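PDB 4D3D: imine reductase, which catalyses the NADPH-dependent, S-selective reduction of imines such as 2-methylpyrroline. Local coordinates for the interface of chains A and B. Numbering follows the deposited sequence. Chains: chain A/B, Imine reductase.

The four contacts run along the two-fold interface of the imine reductase dimer, and helix 182-210 of chain A takes part in each. Measured between the centres of their C-alpha atoms, contact 1 and contact 4 are about 7 Å apart and share A:Thr114, A:Gln188 and B:Thr265; in both, helix 252-268 of chain B meets the coenzyme-binding domain of chain A. On the same measure contact 3 lies about 17 Å from both contact 1 and contact 2, which are themselves about 32 Å apart, and joins contact 2 in using helix 215-242 of chain B. Helical packing thus leads into a junction between domains of different subunits, as expected for the intertwined dimers of this family.

Contact 1: the interface of chains A and B. Residues chain A 114-117, 188; chain B 211, 265, 268.
A:Thr114 is extended (psi 158°) while A:Glu116 is already helical, a turn of the backbone that presents the start of helix 115-127 to B:Glu268. In this imine reductase the segment belongs to the Rossmann-type coenzyme domain, and A:Thr114 is its helix N-cap: OG1 accepts the backbone N of A:Lys117 at 3.0 Å. B:Glu268, on the last turn of helix 252-268, adds a second cap from the other subunit. Its chain runs straight beyond CG and delivers the carboxylate, whose OE1 accepts the backbone N of A:Glu116 at 3.1 Å, on the syn side but 35° out of the carboxylate plane. With A:Thr114 OG1 placed between its backbone N and carbonyl carbon (chi1 78°), the hydroxyl also faces this carboxylate, but the two are modelled too close together for a bond to be assigned with confidence. The CB of A:Glu116 packs on B:Glu268 CD at 3.4 Å, but its own carboxylate turns away, OE2 lying 5.2 Å from B:Glu268 OE1. The helix start would probably favour a charged B:Glu268. Beside this cap, B:Thr265 crosses the ring of A:Pro115 at about a right angle, CG2 to CD 3.8 Å. Its hydroxyl OG1 lies 3.4 Å from A:Gln188 CG and also borders the methyl of A:Thr114.

Contact 2: the interface of chains A and B. Residues chain A 201, 215-216, 219, 223; chain B 233-234, 237.
Swung away from its backbone N (chi1 166°), the ring of A:Tyr201 receives B:Val233, whose CG1 takes the corresponding position (chi1 171°) and leaves CG2 to point at the ring. The site is helix-helix packing in the C-terminal helical domains of the imine reductase dimer: helices 182-210 and 215-242 of chain A enclose part of helix 215-242 of chain B. B:Val233 CG2 sits over one face of the tyrosine, 3.9 Å from the ring centroid, as a CH-pi contact. The other methyl, CG1, reaches toward the phenol end of the ring and meets A:Leu219 CD1 at 3.7 Å, the leucine and valine side chains sliding past each other in opposite directions. One turn on, B:Thr237 turns its CG2 methyl to the backbone of A:Ala215 and A:Glu216, 3.9 Å from CA of the latter. Its hydroxyl OG1 donates to B:Val233 O at 2.8 Å, from above the carbonyl plane, which fixes the rotation of the side chain. The same OG1 lies 2.8 Å from a water that also bonds to A:Tyr201 OH at 2.7 Å and, at the start of helix 215-242, to A:Ala215 O at 2.7 Å.

Contact 3: the interface of chains A and B. Residues chain A 190, 193-194; chain B 221, 225, 229.
The side-chain amide of A:Gln190 gives NE2 to the main-chain carbonyl O of B:Tyr221, a 3.0 Å hydrogen bond that is fairly straight at the hydrogen (158°). The acceptor lies in the plane of the glutamine amide, yet the donor comes from above the carbonyl plane, 43° out of it. An extended glutamine chain beyond CG carries the amide across from helix 182-210 to helix 215-242 of the partner. One turn further along that helix, B:Met225 leaves with CG opposite its backbone N (chi1 172°) and then bends at both following torsions, curling its thioether against chain A. Each part of the chain finds a different neighbour. CG slides by the CG2 methyl of A:Ile193 at 4.0 Å, SD touches A:Phe194 CB at 3.8 Å, and the terminal CE rests on A:Gln190 CB, also at 3.8 Å. After another turn, B:Leu229 places CD2 3.6 Å from CD1 of the A:Phe194 ring. B:Met225 also belongs to the pocket that holds o-acetaldehydyl-hexaethylene glycol, a polyether probably left from crystallisation. The site thus holds two long helices of different subunits together, through a glutamine-to-carbonyl bond and a bent methionine chain, beside a ligand-binding pocket.

Contact 4: the interface of chains A and B. Residues chain A 86-87, 112-114, 188; chain B 261, 264-265.
From its CB, B:His261 lies against the amide of A:Gln188, 3.8 Å from both OE1 and NE2, with amide and imidazole nearly perpendicular (81°). CG stands beside its own backbone N (chi1 -71°), sending the ring off helix 252-268 into the loops of the partner's coenzyme domain. ND1 is hydrogen-bonded to a water at 2.8 Å, which A:Gln188 NE2 also binds at 3.0 Å; the same water's spacing to A:Ser112 OG is doubtfully short. The ND1 and CE1 side of the ring is turned to the carbonyl O of A:Ser112. Over one face lies A:Asp113, its CA 4.0 Å above the ring centre and its carboxylate stacked at 25° on the CD2 and NE2 side. At the tip, NE2 bonds to a second water in the ring plane at 3.0 Å, and that water lies 3.2 Å from A:Asp87 OD2. Both ring nitrogens thus have water partners. A:Gln188 is itself held: NE2 donates to A:Asp113 O at 3.0 Å from above the carbonyl plane, linking helix 182-210 to the loop. Nearby, B:His264 CB packs on A:Thr114 CG2 at 3.6 Å. The site fits a helix of one subunit into the other's Rossmann domain, probably helping to set the inter-subunit cleft in which imine reductases act.

Contact 1: the interface of chains A and B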
ATOM      1  N   THR A 114      -6.002  19.631  -8.526  1.00 18.36           N
ATOM      2  CA  THR A 114      -4.744  19.890  -7.845  1.00 19.64           C
ATOM      3  C   THR A 114      -4.790  21.086  -6.909  1.00 21.00           C
ATOM      4  O   THR A 114      -5.619  22.015  -7.102  1.00 20.49           O
ATOM      5  CB  THR A 114      -3.594  20.119  -8.779  1.00 21.38           C
ATOM      6  OG1 THR A 114      -3.601  21.461  -9.356  1.00 21.63           O
ATOM      7  CG2 THR A 114      -3.613  19.054  -9.897  1.00 20.53           C
ATOM      8  N   PRO A 115      -3.884  21.128  -5.951  1.00 20.20           N
ATOM      9  CA  PRO A 115      -3.804  22.268  -5.049  1.00 18.81           C
ATOM     10  C   PRO A 115      -3.576  23.580  -5.807  1.00 21.06           C
ATOM     11  O   PRO A 115      -4.223  24.637  -5.491  1.00 21.72           O
ATOM     12  CB  PRO A 115      -2.614  21.951  -4.187  1.00 20.51           C
ATOM     13  CG  PRO A 115      -2.599  20.462  -4.098  1.00 19.87           C
ATOM     14  CD  PRO A 115      -3.021  20.024  -5.464  1.00 21.46           C
ATOM     15  N   GLU A 116      -2.711  23.582  -6.800  1.00 21.95           N
ATOM     16  CA  GLU A 116      -2.468  24.833  -7.533  1.00 26.39           C
ATOM     17  C   GLU A 116      -3.674  25.259  -8.354  1.00 25.96           C
ATOM     18  O   GLU A 116      -3.909  26.473  -8.506  1.00 25.97           O
ATOM     19  CB  GLU A 116      -1.247  24.773  -8.504  1.00 29.27           C
ATOM     20  CG  GLU A 116       0.106  24.957  -7.850  1.00 39.15           C
ATOM     21  CD  GLU A 116       0.204  26.227  -6.975  1.00 38.74           C
ATOM     22  OE1 GLU A 116      -0.046  27.377  -7.423  1.00 42.27           O
ATOM     23  OE2 GLU A 116       0.488  26.065  -5.794  1.00 35.23           O
ATOM     24  N   LYS A 117      -4.456  24.311  -8.883  1.00 21.87           N
ATOM     25  CA  LYS A 117      -5.651  24.692  -9.650  1.00 25.99           C
ATOM     26  C   LYS A 117      -6.629  25.390  -8.712  1.00 24.88           C
ATOM     27  O   LYS A 117      -7.221  26.399  -9.130  1.00 24.78           O
ATOM     28  CB  LYS A 117      -6.343  23.532 -10.299  1.00 26.51           C
ATOM     29  CG  LYS A 117      -5.573  23.082 -11.508  1.00 36.64           C
ATOM     30  CD  LYS A 117      -5.857  23.962 -12.700  1.00 41.00           C
ATOM     31  CE  LYS A 117      -5.069  23.456 -13.915  1.00 46.61           C
ATOM     32  NZ  LYS A 117      -6.051  22.712 -14.753  1.00 49.18           N
ATOM     33  N   GLN A 188      -5.378  14.771  -2.250  1.00 15.69           N
ATOM     34  CA  GLN A 188      -4.531  14.159  -3.305  1.00 14.72           C
ATOM     35  C   GLN A 188      -3.445  13.273  -2.669  1.00 16.80           C
ATOM     36  O   GLN A 188      -3.160  12.198  -3.232  1.00 13.86           O
ATOM     37  CB  GLN A 188      -3.950  15.178  -4.171  1.00 15.16           C
ATOM     38  CG  GLN A 188      -4.914  15.985  -5.079  1.00 16.14           C
ATOM     39  CD  GLN A 188      -5.783  15.161  -5.977  1.00 19.17           C
ATOM     40  OE1 GLN A 188      -5.521  13.963  -6.229  1.00 20.20           O
ATOM     41  NE2 GLN A 188      -6.903  15.756  -6.445  1.00 18.45           N
TER
ATOM     42  N   ASN B 211       4.415  21.591   0.148  1.00 28.27           N
ATOM     43  CA  ASN B 211       3.274  22.497   0.413  1.00 27.67           C
ATOM     44  C   ASN B 211       3.224  22.975   1.842  1.00 28.90           C
ATOM     45  O   ASN B 211       2.175  23.484   2.342  1.00 32.31           O
ATOM     46  CB  ASN B 211       2.008  21.784   0.021  1.00 28.17           C
ATOM     47  CG  ASN B 211       1.806  21.766  -1.475  1.00 31.73           C
ATOM     48  OD1 ASN B 211       1.151  22.685  -2.044  1.00 36.17           O
ATOM     49  ND2 ASN B 211       2.300  20.747  -2.141  1.00 27.87           N
ATOM     50  N   THR B 265      -0.527  16.737  -9.382  1.00 16.35           N
ATOM     51  CA  THR B 265      -0.237  17.267  -8.079  1.00 15.60           C
ATOM     52  C   THR B 265       1.272  17.095  -7.827  1.00 16.52           C
ATOM     53  O   THR B 265       1.965  17.990  -7.306  1.00 16.66           O
ATOM     54  CB  THR B 265      -1.085  16.607  -6.994  1.00 17.93           C
ATOM     55  OG1 THR B 265      -2.470  16.915  -7.239  1.00 16.33           O
ATOM     56  CG2 THR B 265      -0.705  17.071  -5.611  1.00 18.66           C
ATOM     57  N   GLU B 268       3.387  19.456 -10.170  1.00 21.54           N
ATOM     58  CA  GLU B 268       3.280  20.843  -9.650  1.00 22.38           C
ATOM     59  C   GLU B 268       4.133  21.074  -8.427  1.00 21.47           C
ATOM     60  O   GLU B 268       4.609  22.189  -8.216  1.00 23.33           O
ATOM     61  CB  GLU B 268       1.813  21.157  -9.157  1.00 22.69           C
ATOM     62  CG  GLU B 268       0.839  21.409 -10.200  1.00 26.58           C
ATOM     63  CD  GLU B 268      -0.575  21.566  -9.501  1.00 22.67           C
ATOM     64  OE1 GLU B 268      -0.724  21.576  -8.164  1.00 28.95           O
ATOM     65  OE2 GLU B 268      -1.444  21.667 -10.342  1.00 31.28           O
TER

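Contact 2: the interface of chains A and B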
ATOM      1  N   TYR A 201      -1.491  -4.452  -3.916  1.00 12.81           N
ATOM      2  CA  TYR A 201      -2.315  -5.612  -3.569  1.00 12.62           C
ATOM      3  C   TYR A 201      -2.693  -6.438  -4.770  1.00 12.22           C
ATOM      4  O   TYR A 201      -2.567  -7.684  -4.748  1.00 12.92           O
ATOM      5  CB  TYR A 201      -3.538  -5.161  -2.729  1.00 12.73           C
ATOM      6  CG  TYR A 201      -4.577  -6.226  -2.643  1.00 12.83           C
ATOM      7  CD1 TYR A 201      -4.399  -7.317  -1.820  1.00 11.99           C
ATOM      8  CD2 TYR A 201      -5.707  -6.197  -3.482  1.00 12.44           C
ATOM      9  CE1 TYR A 201      -5.369  -8.339  -1.829  1.00 11.67           C
ATOM     10  CE2 TYR A 201      -6.693  -7.196  -3.448  1.00 13.91           C
ATOM     11  CZ  TYR A 201      -6.490  -8.250  -2.616  1.00 13.27           C
ATOM     12  OH  TYR A 201      -7.357  -9.300  -2.629  1.00 13.88           O
ATOM     13  N   ALA A 215      -7.658 -15.320  -3.614  1.00 14.63           N
ATOM     14  CA  ALA A 215      -7.791 -14.102  -2.827  1.00 13.76           C
ATOM     15  C   ALA A 215      -8.282 -14.409  -1.444  1.00 13.50           C
ATOM     16  O   ALA A 215      -7.855 -13.777  -0.477  1.00 14.51           O
ATOM     17  CB  ALA A 215      -8.656 -13.093  -3.510  1.00 14.33           C
ATOM     18  N   GLU A 216      -9.163 -15.413  -1.320  1.00 14.14           N
ATOM     19  CA  GLU A 216      -9.658 -15.765   0.013  1.00 16.33           C
ATOM     20  C   GLU A 216      -8.487 -16.253   0.907  1.00 17.02           C
ATOM     21  O   GLU A 216      -8.417 -15.932   2.121  1.00 16.52           O
ATOM     22  CB  GLU A 216     -10.733 -16.836  -0.083  1.00 19.92           C
ATOM     23  CG  GLU A 216     -11.306 -17.247   1.279  1.00 23.46           C
ATOM     24  CD  GLU A 216     -12.187 -16.134   1.871  1.00 35.96           C
ATOM     25  OE1 GLU A 216     -12.626 -15.204   1.149  1.00 35.63           O
ATOM     26  OE2 GLU A 216     -12.433 -16.173   3.108  1.00 43.88           O
ATOM     27  N   LEU A 219      -6.256 -13.179   1.820  1.00 16.84           N
ATOM     28  CA  LEU A 219      -6.940 -12.133   2.607  1.00 16.40           C
ATOM     29  C   LEU A 219      -6.378 -11.812   3.998  1.00 16.08           C
ATOM     30  O   LEU A 219      -6.057 -10.658   4.231  1.00 16.01           O
ATOM     31  CB  LEU A 219      -8.435 -12.477   2.664  1.00 17.28           C
ATOM     32  CG  LEU A 219      -9.323 -11.600   3.562  1.00 17.76           C
ATOM     33  CD1 LEU A 219      -9.342 -10.175   3.139  1.00 19.13           C
ATOM     34  CD2 LEU A 219     -10.762 -12.158   3.643  1.00 21.72           C
ATOM     35  N   SER A 223      -4.348  -8.294   4.629  1.00 18.02           N
ATOM     36  CA  SER A 223      -4.999  -7.402   5.632  1.00 17.93           C
ATOM     37  C   SER A 223      -4.094  -7.127   6.742  1.00 18.56           C
ATOM     38  O   SER A 223      -3.962  -5.947   7.152  1.00 17.35           O
ATOM     39  CB  SER A 223      -6.307  -8.011   6.189  1.00 22.72           C
ATOM     40  OG  SER A 223      -7.196  -8.216   5.166  1.00 23.57           O
TER
ATOM     41  N   VAL B 233      -9.945  -4.495   0.578  1.00 14.58           N
ATOM     42  CA  VAL B 233      -9.537  -5.873   0.275  1.00 14.75           C
ATOM     43  C   VAL B 233     -10.638  -6.859   0.625  1.00 16.51           C
ATOM     44  O   VAL B 233     -10.978  -7.671  -0.175  1.00 15.35           O
ATOM     45  CB  VAL B 233      -8.201  -6.202   0.962  1.00 16.11           C
ATOM     46  CG1 VAL B 233      -7.910  -7.651   0.840  1.00 16.11           C
ATOM     47  CG2 VAL B 233      -7.097  -5.342   0.438  1.00 17.90           C
ATOM     48  N   GLU B 234     -11.296  -6.723   1.783  1.00 16.57           N
ATOM     49  CA  GLU B 234     -12.391  -7.611   2.153  1.00 17.58           C
ATOM     50  C   GLU B 234     -13.545  -7.524   1.172  1.00 16.27           C
ATOM     51  O   GLU B 234     -14.117  -8.546   0.801  1.00 15.37           O
ATOM     52  CB  GLU B 234     -12.925  -7.279   3.596  1.00 18.13           C
ATOM     53  CG  GLU B 234     -11.887  -7.561   4.651  1.00 22.91           C
ATOM     54  N   THR B 237     -12.363  -9.103  -2.400  1.00 14.20           N
ATOM     55  CA  THR B 237     -11.933 -10.518  -2.353  1.00 15.33           C
ATOM     56  C   THR B 237     -12.858 -11.539  -3.031  1.00 15.30           C
ATOM     57  O   THR B 237     -12.455 -12.252  -3.962  1.00 16.10           O
ATOM     58  CB  THR B 237     -11.521 -10.897  -0.908  1.00 14.23           C
ATOM     59  OG1 THR B 237     -10.243 -10.305  -0.614  1.00 15.94           O
ATOM     60  CG2 THR B 237     -11.450 -12.358  -0.686  1.00 15.08           C
TER
HETATM   61  O   HOH W   1      -7.565 -11.055  -0.542  1.00 17.44           O

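Contact 3: the interface of chains A and B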
ATOM      1  N   GLN A 190      -3.606  11.563   0.127  1.00 15.30           N
ATOM      2  CA  GLN A 190      -4.231  10.328   0.555  1.00 15.48           C
ATOM      3  C   GLN A 190      -4.542   9.442  -0.657  1.00 14.51           C
ATOM      4  O   GLN A 190      -4.424   8.197  -0.524  1.00 13.94           O
ATOM      5  CB  GLN A 190      -5.510  10.593   1.361  1.00 19.08           C
ATOM      6  CG  GLN A 190      -5.258  10.970   2.782  1.00 24.46           C
ATOM      7  CD  GLN A 190      -6.620  10.969   3.525  1.00 30.44           C
ATOM      8  OE1 GLN A 190      -7.670  11.327   2.931  1.00 28.74           O
ATOM      9  NE2 GLN A 190      -6.628  10.383   4.742  1.00 34.10           N
ATOM     10  N   ILE A 193      -1.466   7.421  -1.811  1.00 12.35           N
ATOM     11  CA  ILE A 193      -1.333   6.176  -0.999  1.00 12.33           C
ATOM     12  C   ILE A 193      -2.404   5.125  -1.446  1.00 12.86           C
ATOM     13  O   ILE A 193      -2.096   3.970  -1.731  1.00 13.25           O
ATOM     14  CB  ILE A 193      -1.450   6.456   0.505  1.00 12.86           C
ATOM     15  CG1 ILE A 193      -0.229   7.273   0.963  1.00 14.17           C
ATOM     16  CG2 ILE A 193      -1.473   5.176   1.267  1.00 14.92           C
ATOM     17  CD1 ILE A 193      -0.297   7.688   2.455  1.00 15.23           C
ATOM     18  N   PHE A 194      -3.688   5.549  -1.560  1.00 11.96           N
ATOM     19  CA  PHE A 194      -4.729   4.674  -1.889  1.00 12.59           C
ATOM     20  C   PHE A 194      -4.445   3.872  -3.161  1.00 12.03           C
ATOM     21  O   PHE A 194      -4.509   2.606  -3.127  1.00 11.79           O
ATOM     22  CB  PHE A 194      -6.099   5.358  -1.973  1.00 13.19           C
ATOM     23  CG  PHE A 194      -7.211   4.403  -2.322  1.00 13.60           C
ATOM     24  CD1 PHE A 194      -7.794   3.585  -1.367  1.00 13.08           C
ATOM     25  CD2 PHE A 194      -7.609   4.215  -3.662  1.00 13.98           C
ATOM     26  CE1 PHE A 194      -8.810   2.672  -1.682  1.00 15.01           C
ATOM     27  CE2 PHE A 194      -8.586   3.271  -3.958  1.00 14.53           C
ATOM     28  CZ  PHE A 194      -9.177   2.519  -3.009  1.00 16.20           C
TER
ATOM     29  N   TYR B 221      -3.747  11.208   9.060  1.00 17.87           N
ATOM     30  CA  TYR B 221      -4.429  11.061   7.758  1.00 18.68           C
ATOM     31  C   TYR B 221      -3.766   9.896   6.990  1.00 17.69           C
ATOM     32  O   TYR B 221      -4.457   9.039   6.403  1.00 18.19           O
ATOM     33  CB  TYR B 221      -4.291  12.344   6.951  1.00 19.49           C
ATOM     34  CG  TYR B 221      -5.017  13.486   7.621  1.00 20.14           C
ATOM     35  CD1 TYR B 221      -6.366  13.542   7.662  1.00 21.20           C
ATOM     36  CD2 TYR B 221      -4.311  14.481   8.247  1.00 21.98           C
ATOM     37  CE1 TYR B 221      -7.021  14.570   8.382  1.00 21.17           C
ATOM     38  CE2 TYR B 221      -4.959  15.540   8.953  1.00 20.52           C
ATOM     39  CZ  TYR B 221      -6.326  15.581   8.933  1.00 23.29           C
ATOM     40  OH  TYR B 221      -6.979  16.621   9.615  1.00 21.68           O
ATOM     41  N   MET B 225      -5.782   6.326   6.276  1.00 19.38           N
ATOM     42  CA  MET B 225      -5.929   5.752   4.928  1.00 17.75           C
ATOM     43  C   MET B 225      -5.418   4.322   4.934  1.00 17.37           C
ATOM     44  O   MET B 225      -6.094   3.380   4.442  1.00 17.68           O
ATOM     45  CB  MET B 225      -5.202   6.579   3.897  1.00 17.15           C
ATOM     46  CG  MET B 225      -5.157   5.939   2.486  1.00 17.84           C
ATOM     47  SD  MET B 225      -6.795   5.614   1.788  1.00 19.95           S
ATOM     48  CE  MET B 225      -7.353   7.214   1.416  1.00 20.78           C
ATOM     49  N   LEU B 229      -7.497   0.276   4.292  1.00 15.70           N
ATOM     50  CA  LEU B 229      -7.295  -0.579   3.077  1.00 15.31           C
ATOM     51  C   LEU B 229      -7.796  -2.011   3.226  1.00 17.75           C
ATOM     52  O   LEU B 229      -8.370  -2.538   2.302  1.00 15.53           O
ATOM     53  CB  LEU B 229      -5.870  -0.527   2.599  1.00 15.26           C
ATOM     54  CG  LEU B 229      -5.329   0.875   2.195  1.00 16.84           C
ATOM     55  CD1 LEU B 229      -3.920   0.819   1.731  1.00 18.79           C
ATOM     56  CD2 LEU B 229      -6.210   1.614   1.205  1.00 19.25           C
TER

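Contact 4: the interface of chains A and B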
ATOM      1  N   THR A  86     -16.397  17.830 -13.068  1.00 26.18           N
ATOM      2  CA  THR A  86     -15.258  16.865 -13.333  1.00 25.65           C
ATOM      3  C   THR A  86     -13.896  17.364 -12.829  1.00 28.17           C
ATOM      4  O   THR A  86     -13.139  16.593 -12.196  1.00 29.37           O
ATOM      5  CB  THR A  86     -15.118  16.555 -14.825  1.00 33.93           C
ATOM      6  OG1 THR A  86     -14.462  17.669 -15.432  1.00 46.62           O
ATOM      7  CG2 THR A  86     -16.478  16.340 -15.466  1.00 29.34           C
ATOM      8  N   ASP A  87     -13.612  18.653 -13.018  1.00 24.72           N
ATOM      9  CA  ASP A  87     -12.353  19.260 -12.642  1.00 26.68           C
ATOM     10  C   ASP A  87     -12.495  20.805 -12.766  1.00 25.32           C
ATOM     11  O   ASP A  87     -13.566  21.333 -13.129  1.00 28.25           O
ATOM     12  CB  ASP A  87     -11.211  18.751 -13.535  1.00 29.62           C
ATOM     13  CG  ASP A  87     -11.465  18.948 -15.003  1.00 32.68           C
ATOM     14  OD1 ASP A  87     -12.043  19.979 -15.413  1.00 30.84           O
ATOM     15  OD2 ASP A  87     -11.045  18.033 -15.761  1.00 35.00           O
ATOM     16  N   SER A 112     -12.716  17.396  -7.379  1.00 22.94           N
ATOM     17  CA  SER A 112     -11.328  17.040  -7.063  1.00 24.87           C
ATOM     18  C   SER A 112     -10.397  17.447  -8.258  1.00 21.27           C
ATOM     19  O   SER A 112     -10.693  17.348  -9.493  1.00 26.93           O
ATOM     20  CB  SER A 112     -11.287  15.593  -6.479  1.00 31.94           C
ATOM     21  OG  SER A 112     -11.387  14.731  -7.537  1.00 32.84           O
ATOM     22  N   ASP A 113      -9.306  18.127  -7.863  1.00 20.80           N
ATOM     23  CA  ASP A 113      -8.257  18.669  -8.738  1.00 19.93           C
ATOM     24  C   ASP A 113      -6.994  19.017  -7.891  1.00 17.24           C
ATOM     25  O   ASP A 113      -6.929  18.707  -6.712  1.00 18.83           O
ATOM     26  CB  ASP A 113      -8.720  19.923  -9.537  1.00 21.91           C
ATOM     27  CG  ASP A 113      -8.112  20.059 -10.936  1.00 25.51           C
ATOM     28  OD1 ASP A 113      -6.938  19.652 -11.194  1.00 24.92           O
ATOM     29  OD2 ASP A 113      -8.781  20.641 -11.825  1.00 28.27           O
ATOM     30  N   THR A 114      -6.002  19.631  -8.526  1.00 18.36           N
ATOM     31  CA  THR A 114      -4.744  19.890  -7.845  1.00 19.64           C
ATOM     32  C   THR A 114      -4.790  21.086  -6.909  1.00 21.00           C
ATOM     33  O   THR A 114      -5.619  22.015  -7.102  1.00 20.49           O
ATOM     34  CB  THR A 114      -3.594  20.119  -8.779  1.00 21.38           C
ATOM     35  OG1 THR A 114      -3.601  21.461  -9.356  1.00 21.63           O
ATOM     36  CG2 THR A 114      -3.613  19.054  -9.897  1.00 20.53           C
ATOM     37  N   GLN A 188      -5.378  14.771  -2.250  1.00 15.69           N
ATOM     38  CA  GLN A 188      -4.531  14.159  -3.305  1.00 14.72           C
ATOM     39  C   GLN A 188      -3.445  13.273  -2.669  1.00 16.80           C
ATOM     40  O   GLN A 188      -3.160  12.198  -3.232  1.00 13.86           O
ATOM     41  CB  GLN A 188      -3.950  15.178  -4.171  1.00 15.16           C
ATOM     42  CG  GLN A 188      -4.914  15.985  -5.079  1.00 16.14           C
ATOM     43  CD  GLN A 188      -5.783  15.161  -5.977  1.00 19.17           C
ATOM     44  OE1 GLN A 188      -5.521  13.963  -6.229  1.00 20.20           O
ATOM     45  NE2 GLN A 188      -6.903  15.756  -6.445  1.00 18.45           N
TER
ATOM     46  N   HIS B 261      -4.938  13.248 -11.647  1.00 15.78           N
ATOM     47  CA  HIS B 261      -4.800  14.347 -10.688  1.00 15.55           C
ATOM     48  C   HIS B 261      -3.670  14.159  -9.667  1.00 14.86           C
ATOM     49  O   HIS B 261      -3.002  15.103  -9.281  1.00 15.35           O
ATOM     50  CB  HIS B 261      -6.094  14.599  -9.959  1.00 17.19           C
ATOM     51  CG  HIS B 261      -7.093  15.216 -10.863  1.00 19.66           C
ATOM     52  ND1 HIS B 261      -8.447  15.136 -10.647  1.00 25.70           N
ATOM     53  CD2 HIS B 261      -6.920  15.892 -12.034  1.00 23.42           C
ATOM     54  CE1 HIS B 261      -9.073  15.763 -11.626  1.00 25.43           C
ATOM     55  NE2 HIS B 261      -8.171  16.293 -12.441  1.00 27.88           N
ATOM     56  N   HIS B 264      -0.539  15.060 -11.707  1.00 16.79           N
ATOM     57  CA  HIS B 264      -0.430  16.482 -11.804  1.00 17.39           C
ATOM     58  C   HIS B 264       0.010  17.172 -10.536  1.00 16.28           C
ATOM     59  O   HIS B 264       0.791  18.093 -10.609  1.00 17.82           O
ATOM     60  CB  HIS B 264      -1.798  17.063 -12.307  1.00 19.42           C
ATOM     61  CG  HIS B 264      -2.188  16.605 -13.668  1.00 25.52           C
ATOM     62  ND1 HIS B 264      -3.501  16.628 -14.123  1.00 31.22           N
ATOM     63  CD2 HIS B 264      -1.451  16.114 -14.681  1.00 30.18           C
ATOM     64  CE1 HIS B 264      -3.548  16.150 -15.350  1.00 32.75           C
ATOM     65  NE2 HIS B 264      -2.312  15.870 -15.731  1.00 33.76           N
ATOM     66  N   THR B 265      -0.527  16.737  -9.382  1.00 16.35           N
ATOM     67  CA  THR B 265      -0.237  17.267  -8.079  1.00 15.60           C
ATOM     68  C   THR B 265       1.272  17.095  -7.827  1.00 16.52           C
ATOM     69  O   THR B 265       1.965  17.990  -7.306  1.00 16.66           O
ATOM     70  CB  THR B 265      -1.085  16.607  -6.994  1.00 17.93           C
ATOM     71  OG1 THR B 265      -2.470  16.915  -7.239  1.00 16.33           O
ATOM     72  CG2 THR B 265      -0.705  17.071  -5.611  1.00 18.66           C
TER
HETATM   73  O   HOH W   2      -9.035  14.341  -8.017  1.00 34.02           O
HETATM   74  O   HOH W   3      -8.001  17.944 -14.906  1.00 38.95           O